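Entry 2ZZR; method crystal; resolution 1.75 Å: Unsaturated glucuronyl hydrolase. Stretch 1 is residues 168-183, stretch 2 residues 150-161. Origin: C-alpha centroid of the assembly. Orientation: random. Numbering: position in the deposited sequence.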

ATOM      1  N   HIS A 168     -23.139   5.200  -5.572  1.00 18.07           N
ATOM      2  CA  HIS A 168     -21.817   5.390  -4.955  1.00 17.52           C
ATOM      3  C   HIS A 168     -21.556   4.374  -3.844  1.00 17.75           C
ATOM      4  O   HIS A 168     -20.504   4.413  -3.207  1.00 17.14           O
ATOM      5  CB  HIS A 168     -21.719   6.781  -4.328  1.00 17.09           C
ATOM      6  CG  HIS A 168     -21.763   7.903  -5.316  1.00 16.18           C
ATOM      7  ND1 HIS A 168     -21.580   9.216  -4.942  1.00 15.16           N
ATOM      8  CD2 HIS A 168     -21.952   7.915  -6.656  1.00 14.89           C
ATOM      9  CE1 HIS A 168     -21.670   9.991  -6.008  1.00 15.27           C
ATOM     10  NE2 HIS A 168     -21.897   9.227  -7.059  1.00 15.08           N
ATOM     11  N   TYR A 169     -22.521   3.484  -3.605  1.00 17.47           N
ATOM     12  CA  TYR A 169     -22.530   2.635  -2.409  1.00 17.50           C
ATOM     13  C   TYR A 169     -21.608   1.433  -2.599  1.00 17.18           C
ATOM     14  O   TYR A 169     -22.037   0.335  -2.974  1.00 17.34           O
ATOM     15  CB  TYR A 169     -23.965   2.200  -2.113  1.00 17.63           C
ATOM     16  CG  TYR A 169     -24.223   1.759  -0.693  1.00 17.83           C
ATOM     17  CD1 TYR A 169     -24.284   2.688   0.346  1.00 18.48           C
ATOM     18  CD2 TYR A 169     -24.440   0.418  -0.394  1.00 17.98           C
ATOM     19  CE1 TYR A 169     -24.542   2.286   1.651  1.00 19.15           C
ATOM     20  CE2 TYR A 169     -24.702   0.005   0.910  1.00 18.04           C
ATOM     21  CZ  TYR A 169     -24.755   0.941   1.918  1.00 18.38           C
ATOM     22  OH  TYR A 169     -25.011   0.543   3.206  1.00 19.16           O
ATOM     23  N   ARG A 170     -20.320   1.660  -2.353  1.00 16.75           N
ATOM     24  CA  ARG A 170     -19.304   0.708  -2.757  1.00 16.14           C
ATOM     25  C   ARG A 170     -18.078   0.811  -1.860  1.00 16.05           C
ATOM     26  O   ARG A 170     -17.862   1.840  -1.204  1.00 16.21           O
ATOM     27  CB  ARG A 170     -18.898   0.967  -4.213  1.00 16.10           C
ATOM     28  CG  ARG A 170     -18.011   2.214  -4.398  1.00 15.41           C
ATOM     29  CD  ARG A 170     -18.310   2.979  -5.684  1.00 16.43           C
ATOM     30  NE  ARG A 170     -17.261   3.963  -5.960  1.00 15.60           N
ATOM     31  CZ  ARG A 170     -17.154   5.151  -5.367  1.00 15.85           C
ATOM     32  NH1 ARG A 170     -16.149   5.954  -5.690  1.00 14.77           N
ATOM     33  NH2 ARG A 170     -18.037   5.543  -4.452  1.00 16.95           N
ATOM     34  N   LEU A 171     -17.292  -0.265  -1.843  1.00 16.08           N
ATOM     35  CA  LEU A 171     -15.954  -0.239  -1.250  1.00 15.51           C
ATOM     36  C   LEU A 171     -14.915  -0.352  -2.359  1.00 15.49           C
ATOM     37  O   LEU A 171     -15.215  -0.817  -3.462  1.00 15.54           O
ATOM     38  CB  LEU A 171     -15.772  -1.368  -0.219  1.00 15.64           C
ATOM     39  CG  LEU A 171     -15.880  -2.845  -0.639  1.00 14.89           C
ATOM     40  CD1 LEU A 171     -14.630  -3.359  -1.371  1.00 16.32           C
ATOM     41  CD2 LEU A 171     -16.166  -3.732   0.577  1.00 15.15           C
ATOM     42  N   ILE A 172     -13.687   0.060  -2.059  1.00 15.06           N
ATOM     43  CA  ILE A 172     -12.576  -0.075  -2.992  1.00 15.47           C
ATOM     44  C   ILE A 172     -11.494  -0.892  -2.284  1.00 15.19           C
ATOM     45  O   ILE A 172     -11.355  -0.803  -1.065  1.00 15.24           O
ATOM     46  CB  ILE A 172     -12.072   1.315  -3.475  1.00 15.19           C
ATOM     47  CG1 ILE A 172     -13.195   2.021  -4.263  1.00 16.04           C
ATOM     48  CG2 ILE A 172     -10.808   1.189  -4.332  1.00 16.53           C
ATOM     49  CD1 ILE A 172     -12.879   3.447  -4.678  1.00 16.08           C
ATOM     50  N   ILE A 173     -10.767  -1.711  -3.037  1.00 15.34           N
ATOM     51  CA  ILE A 173      -9.850  -2.685  -2.435  1.00 15.50           C
ATOM     52  C   ILE A 173      -8.723  -2.041  -1.618  1.00 15.58           C
ATOM     53  O   ILE A 173      -8.234  -2.638  -0.644  1.00 15.33           O
ATOM     54  CB  ILE A 173      -9.267  -3.672  -3.487  1.00 15.54           C
ATOM     55  CG1 ILE A 173      -8.571  -4.847  -2.779  1.00 15.59           C
ATOM     56  CG2 ILE A 173      -8.374  -2.941  -4.500  1.00 16.02           C
ATOM     57  CD1 ILE A 173      -8.244  -6.022  -3.673  1.00 15.68           C
ATOM     58  N   ASP A 174      -8.325  -0.825  -1.990  1.00 15.64           N
ATOM     59  CA  ASP A 174      -7.246  -0.157  -1.249  1.00 15.78           C
ATOM     60  C   ASP A 174      -7.643   0.202   0.187  1.00 15.10           C
ATOM     61  O   ASP A 174      -6.787   0.514   1.017  1.00 15.05           O
ATOM     62  CB  ASP A 174      -6.675   1.046  -2.021  1.00 16.31           C
ATOM     63  CG  ASP A 174      -7.632   2.225  -2.102  1.00 18.37           C
ATOM     64  OD1 ASP A 174      -7.183   3.283  -2.583  1.00 22.93           O
ATOM     65  OD2 ASP A 174      -8.813   2.128  -1.700  1.00 20.65           O
ATOM     66  N   CYS A 175      -8.938   0.124   0.493  1.00 14.52           N
ATOM     67  CA  CYS A 175      -9.400   0.387   1.853  1.00 14.15           C
ATOM     68  C   CYS A 175      -8.854  -0.651   2.847  1.00 13.87           C
ATOM     69  O   CYS A 175      -8.823  -0.405   4.054  1.00 13.96           O
ATOM     70  CB  CYS A 175     -10.928   0.480   1.932  1.00 14.30           C
ATOM     71  SG  CYS A 175     -11.509   1.337   3.418  1.00 15.32           S
ATOM     72  N   LEU A 176      -8.419  -1.802   2.333  1.00 13.49           N
ATOM     73  CA  LEU A 176      -7.732  -2.807   3.158  1.00 13.67           C
ATOM     74  C   LEU A 176      -6.517  -2.226   3.888  1.00 13.49           C
ATOM     75  O   LEU A 176      -6.213  -2.635   5.010  1.00 13.70           O
ATOM     76  CB  LEU A 176      -7.309  -4.014   2.318  1.00 13.56           C
ATOM     77  CG  LEU A 176      -8.433  -4.946   1.833  1.00 13.84           C
ATOM     78  CD1 LEU A 176      -7.835  -6.085   1.042  1.00 14.47           C
ATOM     79  CD2 LEU A 176      -9.255  -5.484   3.000  1.00 14.50           C
ATOM     80  N   LEU A 177      -5.829  -1.282   3.250  1.00 13.72           N
ATOM     81  CA  LEU A 177      -4.675  -0.615   3.883  1.00 13.62           C
ATOM     82  C   LEU A 177      -5.104   0.449   4.884  1.00 13.79           C
ATOM     83  O   LEU A 177      -4.338   0.812   5.788  1.00 14.44           O
ATOM     84  CB  LEU A 177      -3.766   0.025   2.829  1.00 13.73           C
ATOM     85  CG  LEU A 177      -2.645  -0.781   2.164  1.00 15.73           C
ATOM     86  CD1 LEU A 177      -1.456  -0.944   3.100  1.00 16.28           C
ATOM     87  CD2 LEU A 177      -3.136  -2.132   1.619  1.00 15.56           C
ATOM     88  N   ASN A 178      -6.325   0.956   4.714  1.00 13.13           N
ATOM     89  CA  ASN A 178      -6.825   2.059   5.531  1.00 13.01           C
ATOM     90  C   ASN A 178      -7.501   1.633   6.835  1.00 12.70           C
ATOM     91  O   ASN A 178      -7.627   2.430   7.764  1.00 12.98           O
ATOM     92  CB  ASN A 178      -7.727   2.957   4.681  1.00 12.89           C
ATOM     93  CG  ASN A 178      -6.933   3.751   3.662  1.00 13.13           C
ATOM     94  OD1 ASN A 178      -6.417   4.821   3.967  1.00 12.86           O
ATOM     95  ND2 ASN A 178      -6.809   3.216   2.451  1.00 13.89           N
ATOM     96  N   ILE A 179      -7.899   0.366   6.924  1.00 12.42           N
ATOM     97  CA  ILE A 179      -8.490  -0.143   8.169  1.00 12.43           C
ATOM     98  C   ILE A 179      -7.424  -0.413   9.247  1.00 12.12           C
ATOM     99  O   ILE A 179      -7.751  -0.641  10.408  1.00 12.69           O
ATOM    100  CB  ILE A 179      -9.386  -1.402   7.952  1.00 12.62           C
ATOM    101  CG1 ILE A 179      -8.570  -2.604   7.460  1.00 12.38           C
ATOM    102  CG2 ILE A 179     -10.543  -1.076   6.996  1.00 12.92           C
ATOM    103  CD1 ILE A 179      -9.356  -3.936   7.404  1.00 12.64           C
ATOM    104  N   GLN A 180      -6.153  -0.376   8.867  1.00 12.45           N
ATOM    105  CA  GLN A 180      -5.082  -0.568   9.851  1.00 12.33           C
ATOM    106  C   GLN A 180      -5.138   0.551  10.891  1.00 12.87           C
ATOM    107  O   GLN A 180      -4.915   0.322  12.090  1.00 13.02           O
ATOM    108  CB  GLN A 180      -3.710  -0.658   9.173  1.00 12.44           C
ATOM    109  CG  GLN A 180      -3.624  -1.724   8.053  1.00 13.19           C
ATOM    110  CD  GLN A 180      -4.276  -3.065   8.408  1.00 14.04           C
ATOM    111  OE1 GLN A 180      -5.073  -3.607   7.635  1.00 16.39           O
ATOM    112  NE2 GLN A 180      -3.930  -3.608   9.562  1.00 10.85           N
ATOM    113  N   LEU A 181      -5.490   1.746  10.420  1.00 12.52           N
ATOM    114  CA  LEU A 181      -5.734   2.908  11.275  1.00 13.13           C
ATOM    115  C   LEU A 181      -6.766   2.594  12.353  1.00 13.24           C
ATOM    116  O   LEU A 181      -6.622   3.010  13.508  1.00 13.48           O
ATOM    117  CB  LEU A 181      -6.206   4.089  10.406  1.00 12.68           C
ATOM    118  CG  LEU A 181      -6.725   5.370  11.069  1.00 12.59           C
ATOM    119  CD1 LEU A 181      -5.635   5.996  11.938  1.00 13.40           C
ATOM    120  CD2 LEU A 181      -7.195   6.339   9.999  1.00 13.25           C
ATOM    121  N   LEU A 182      -7.802   1.845  11.975  1.00 13.84           N
ATOM    122  CA  LEU A 182      -8.862   1.475  12.912  1.00 14.23           C
ATOM    123  C   LEU A 182      -8.408   0.441  13.940  1.00 14.64           C
ATOM    124  O   LEU A 182      -8.786   0.530  15.110  1.00 14.80           O
ATOM    125  CB  LEU A 182     -10.111   0.999  12.170  1.00 14.30           C
ATOM    126  CG  LEU A 182     -10.685   2.018  11.186  1.00 14.85           C
ATOM    127  CD1 LEU A 182     -11.928   1.449  10.529  1.00 16.37           C
ATOM    128  CD2 LEU A 182     -10.995   3.355  11.874  1.00 16.24           C
ATOM    129  N   PHE A 183      -7.592  -0.527  13.516  1.00 14.75           N
ATOM    130  CA  PHE A 183      -7.005  -1.484  14.459  1.00 15.28           C
ATOM    131  C   PHE A 183      -6.108  -0.767  15.473  1.00 15.57           C
ATOM    132  O   PHE A 183      -6.088  -1.139  16.647  1.00 15.86           O
ATOM    133  CB  PHE A 183      -6.217  -2.585  13.745  1.00 15.22           C
ATOM    134  CG  PHE A 183      -7.083  -3.628  13.062  1.00 15.45           C
ATOM    135  CD1 PHE A 183      -6.919  -3.899  11.707  1.00 15.86           C
ATOM    136  CD2 PHE A 183      -8.039  -4.353  13.779  1.00 15.44           C
ATOM    137  CE1 PHE A 183      -7.697  -4.871  11.067  1.00 15.12           C
ATOM    138  CE2 PHE A 183      -8.825  -5.325  13.150  1.00 15.25           C
ATOM    139  CZ  PHE A 183      -8.652  -5.584  11.789  1.00 15.24           C
TER
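Stretch 2 150-161: YQEKGGFIQAWG

Two chain segments that pair through few backbone hydrogen bonds can still lock together when the projections of one enter the hollows of the other, and residues 150-161 of unsaturated glucuronyl hydrolase illustrate this. The segment begins as a tight hairpin, strand 150-151 turning through Gly154 and Gly155 into strand 156-157, then runs extended to Gly161. Its later part, residues 158-161, runs roughly antiparallel to residues 168-171: Gly161 is nearest His168, and Gln158 nearest Leu171. One direct backbone bond ties them, Ala159 N to Arg170 O (3.0 Å); farther along, water 2 bridges Ile157 O and Ile172 N. At the hairpin, Tyr169 reaches over to donate from OH to Lys153 O (2.8 Å), and its ring face receives the edge of Phe156, with Tyr169 CE2 3.5 Å from Phe156 CZ. Ile157 is the bump of the apolar side: Ile157 CD1 rests against both Ile179 CG2 (3.6 Å) and Leu182 CD1 (3.7 Å), while its CB meets Cys175 SG at 3.9 Å. Ile172 CD1 packs on Ala159 CB at 3.6 Å. Beyond it Arg170 lies over the face of the Trp160 six-membered ring and donates from NH2 to Trp160 O (2.8 Å). At Gly161 the backbone angles by themselves call for glycine, and the bare CA lets His168 ND1 come to 3.4 Å from Gly161 CA, where a CB would clash with that nitrogen.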

ATOM      1  N   TYR A 150     -18.535   4.380   7.584  1.00 17.80           N
ATOM      2  CA  TYR A 150     -18.972   3.003   7.789  1.00 18.33           C
ATOM      3  C   TYR A 150     -20.463   2.835   7.513  1.00 18.96           C
ATOM      4  O   TYR A 150     -21.279   3.617   7.999  1.00 19.37           O
ATOM      5  CB  TYR A 150     -18.660   2.529   9.213  1.00 18.15           C
ATOM      6  CG  TYR A 150     -19.113   1.107   9.480  1.00 18.11           C
ATOM      7  CD1 TYR A 150     -20.167   0.844  10.363  1.00 17.92           C
ATOM      8  CD2 TYR A 150     -18.498   0.030   8.850  1.00 17.75           C
ATOM      9  CE1 TYR A 150     -20.588  -0.464  10.609  1.00 18.58           C
ATOM     10  CE2 TYR A 150     -18.908  -1.278   9.091  1.00 18.33           C
ATOM     11  CZ  TYR A 150     -19.953  -1.515   9.972  1.00 18.34           C
ATOM     12  OH  TYR A 150     -20.354  -2.806  10.203  1.00 18.50           O
ATOM     13  N   GLN A 151     -20.792   1.802   6.744  1.00 19.97           N
ATOM     14  CA  GLN A 151     -22.170   1.446   6.439  1.00 20.87           C
ATOM     15  C   GLN A 151     -22.554   0.115   7.086  1.00 21.44           C
ATOM     16  O   GLN A 151     -22.013  -0.932   6.730  1.00 21.50           O
ATOM     17  CB  GLN A 151     -22.376   1.377   4.922  1.00 20.95           C
ATOM     18  CG  GLN A 151     -22.129   2.700   4.188  1.00 22.09           C
ATOM     19  CD  GLN A 151     -23.150   3.792   4.515  1.00 24.20           C
ATOM     20  OE1 GLN A 151     -22.981   4.947   4.121  1.00 26.00           O
ATOM     21  NE2 GLN A 151     -24.206   3.432   5.244  1.00 23.64           N
ATOM     22  N   GLU A 152     -23.499   0.168   8.024  1.00 22.33           N
ATOM     23  CA  GLU A 152     -23.998  -1.030   8.712  1.00 23.67           C
ATOM     24  C   GLU A 152     -24.625  -2.045   7.760  1.00 22.91           C
ATOM     25  O   GLU A 152     -24.529  -3.255   7.979  1.00 22.73           O
ATOM     26  CB  GLU A 152     -25.005  -0.648   9.798  1.00 23.54           C
ATOM     27  CG  GLU A 152     -24.378  -0.030  11.039  1.00 26.28           C
ATOM     28  CD  GLU A 152     -25.402   0.328  12.109  1.00 26.73           C
ATOM     29  OE1 GLU A 152     -24.999   0.929  13.132  1.00 31.59           O
ATOM     30  OE2 GLU A 152     -26.605   0.012  11.929  1.00 30.90           O
ATOM     31  N   LYS A 153     -25.267  -1.547   6.704  1.00 22.79           N
ATOM     32  CA  LYS A 153     -25.873  -2.406   5.695  1.00 22.47           C
ATOM     33  C   LYS A 153     -24.838  -2.833   4.654  1.00 21.82           C
ATOM     34  O   LYS A 153     -24.614  -2.145   3.647  1.00 21.58           O
ATOM     35  CB  LYS A 153     -27.089  -1.720   5.058  1.00 22.94           C
ATOM     36  CG  LYS A 153     -28.192  -1.416   6.062  1.00 24.26           C
ATOM     37  CD  LYS A 153     -29.496  -1.080   5.373  1.00 27.97           C
ATOM     38  CE  LYS A 153     -30.661  -1.041   6.358  1.00 29.63           C
ATOM     39  NZ  LYS A 153     -30.970  -2.406   6.882  1.00 32.40           N
ATOM     40  N   GLY A 154     -24.213  -3.981   4.916  1.00 20.95           N
ATOM     41  CA  GLY A 154     -23.088  -4.477   4.124  1.00 20.30           C
ATOM     42  C   GLY A 154     -21.822  -4.575   4.963  1.00 19.53           C
ATOM     43  O   GLY A 154     -20.949  -5.392   4.677  1.00 20.16           O
ATOM     44  N   GLY A 155     -21.737  -3.740   5.996  1.00 18.88           N
ATOM     45  CA  GLY A 155     -20.622  -3.754   6.955  1.00 17.99           C
ATOM     46  C   GLY A 155     -19.293  -3.370   6.334  1.00 17.68           C
ATOM     47  O   GLY A 155     -18.305  -4.088   6.472  1.00 17.36           O
ATOM     48  N   PHE A 156     -19.272  -2.237   5.642  1.00 17.02           N
ATOM     49  CA  PHE A 156     -18.073  -1.785   4.940  1.00 16.47           C
ATOM     50  C   PHE A 156     -17.904  -0.276   5.044  1.00 16.20           C
ATOM     51  O   PHE A 156     -18.863   0.458   5.327  1.00 16.26           O
ATOM     52  CB  PHE A 156     -18.127  -2.202   3.466  1.00 16.33           C
ATOM     53  CG  PHE A 156     -19.198  -1.488   2.676  1.00 16.07           C
ATOM     54  CD1 PHE A 156     -20.509  -1.952   2.685  1.00 17.10           C
ATOM     55  CD2 PHE A 156     -18.890  -0.348   1.933  1.00 16.51           C
ATOM     56  CE1 PHE A 156     -21.508  -1.289   1.972  1.00 17.69           C
ATOM     57  CE2 PHE A 156     -19.878   0.325   1.214  1.00 17.01           C
ATOM     58  CZ  PHE A 156     -21.191  -0.152   1.234  1.00 17.51           C
ATOM     59  N   ILE A 157     -16.675   0.182   4.818  1.00 15.50           N
ATOM     60  CA  ILE A 157     -16.373   1.611   4.762  1.00 15.36           C
ATOM     61  C   ILE A 157     -16.589   2.064   3.325  1.00 14.97           C
ATOM     62  O   ILE A 157     -15.918   1.580   2.401  1.00 15.15           O
ATOM     63  CB  ILE A 157     -14.913   1.909   5.202  1.00 15.12           C
ATOM     64  CG1 ILE A 157     -14.704   1.464   6.654  1.00 16.17           C
ATOM     65  CG2 ILE A 157     -14.579   3.401   5.023  1.00 15.02           C
ATOM     66  CD1 ILE A 157     -13.259   1.326   7.047  1.00 17.27           C
ATOM     67  N   GLN A 158     -17.537   2.978   3.137  1.00 15.16           N
ATOM     68  CA  GLN A 158     -17.862   3.456   1.799  1.00 15.36           C
ATOM     69  C   GLN A 158     -16.774   4.364   1.243  1.00 15.19           C
ATOM     70  O   GLN A 158     -16.259   5.242   1.948  1.00 15.07           O
ATOM     71  CB  GLN A 158     -19.218   4.180   1.776  1.00 15.34           C
ATOM     72  CG  GLN A 158     -19.755   4.392   0.348  1.00 16.16           C
ATOM     73  CD  GLN A 158     -20.980   5.288   0.279  1.00 16.34           C
ATOM     74  OE1 GLN A 158     -21.166   6.033  -0.695  1.00 19.72           O
ATOM     75  NE2 GLN A 158     -21.820   5.222   1.297  1.00 14.81           N
ATOM     76  N   ALA A 159     -16.434   4.141  -0.021  1.00 15.14           N
ATOM     77  CA  ALA A 159     -15.496   4.994  -0.747  1.00 15.45           C
ATOM     78  C   ALA A 159     -16.088   6.397  -0.938  1.00 16.01           C
ATOM     79  O   ALA A 159     -17.280   6.620  -0.664  1.00 15.31           O
ATOM     80  CB  ALA A 159     -15.156   4.365  -2.087  1.00 15.43           C
ATOM     81  N   TRP A 160     -15.247   7.335  -1.383  1.00 16.01           N
ATOM     82  CA  TRP A 160     -15.667   8.715  -1.650  1.00 16.73           C
ATOM     83  C   TRP A 160     -16.936   8.797  -2.499  1.00 16.47           C
ATOM     84  O   TRP A 160     -17.212   7.916  -3.325  1.00 16.01           O
ATOM     85  CB  TRP A 160     -14.535   9.519  -2.312  1.00 17.62           C
ATOM     86  CG  TRP A 160     -13.827   8.810  -3.436  1.00 18.48           C
ATOM     87  CD1 TRP A 160     -12.669   8.078  -3.345  1.00 19.66           C
ATOM     88  CD2 TRP A 160     -14.214   8.773  -4.817  1.00 19.60           C
ATOM     89  NE1 TRP A 160     -12.321   7.588  -4.580  1.00 20.09           N
ATOM     90  CE2 TRP A 160     -13.247   8.003  -5.503  1.00 20.30           C
ATOM     91  CE3 TRP A 160     -15.280   9.322  -5.545  1.00 19.59           C
ATOM     92  CZ2 TRP A 160     -13.318   7.759  -6.879  1.00 19.95           C
ATOM     93  CZ3 TRP A 160     -15.347   9.085  -6.915  1.00 19.43           C
ATOM     94  CH2 TRP A 160     -14.373   8.307  -7.568  1.00 19.89           C
ATOM     95  N   GLY A 161     -17.693   9.868  -2.277  1.00 16.37           N
ATOM     96  CA  GLY A 161     -18.989  10.063  -2.919  1.00 16.63           C
ATOM     97  C   GLY A 161     -20.055  10.366  -1.889  1.00 16.89           C
ATOM     98  O   GLY A 161     -19.754  10.666  -0.730  1.00 16.83           O
TER
HETATM   99  O   HOH W   1     -25.875   1.339   6.103  1.00 24.06           O
HETATM  100  O   HOH W   2     -13.850   1.744   0.436  1.00 13.03           O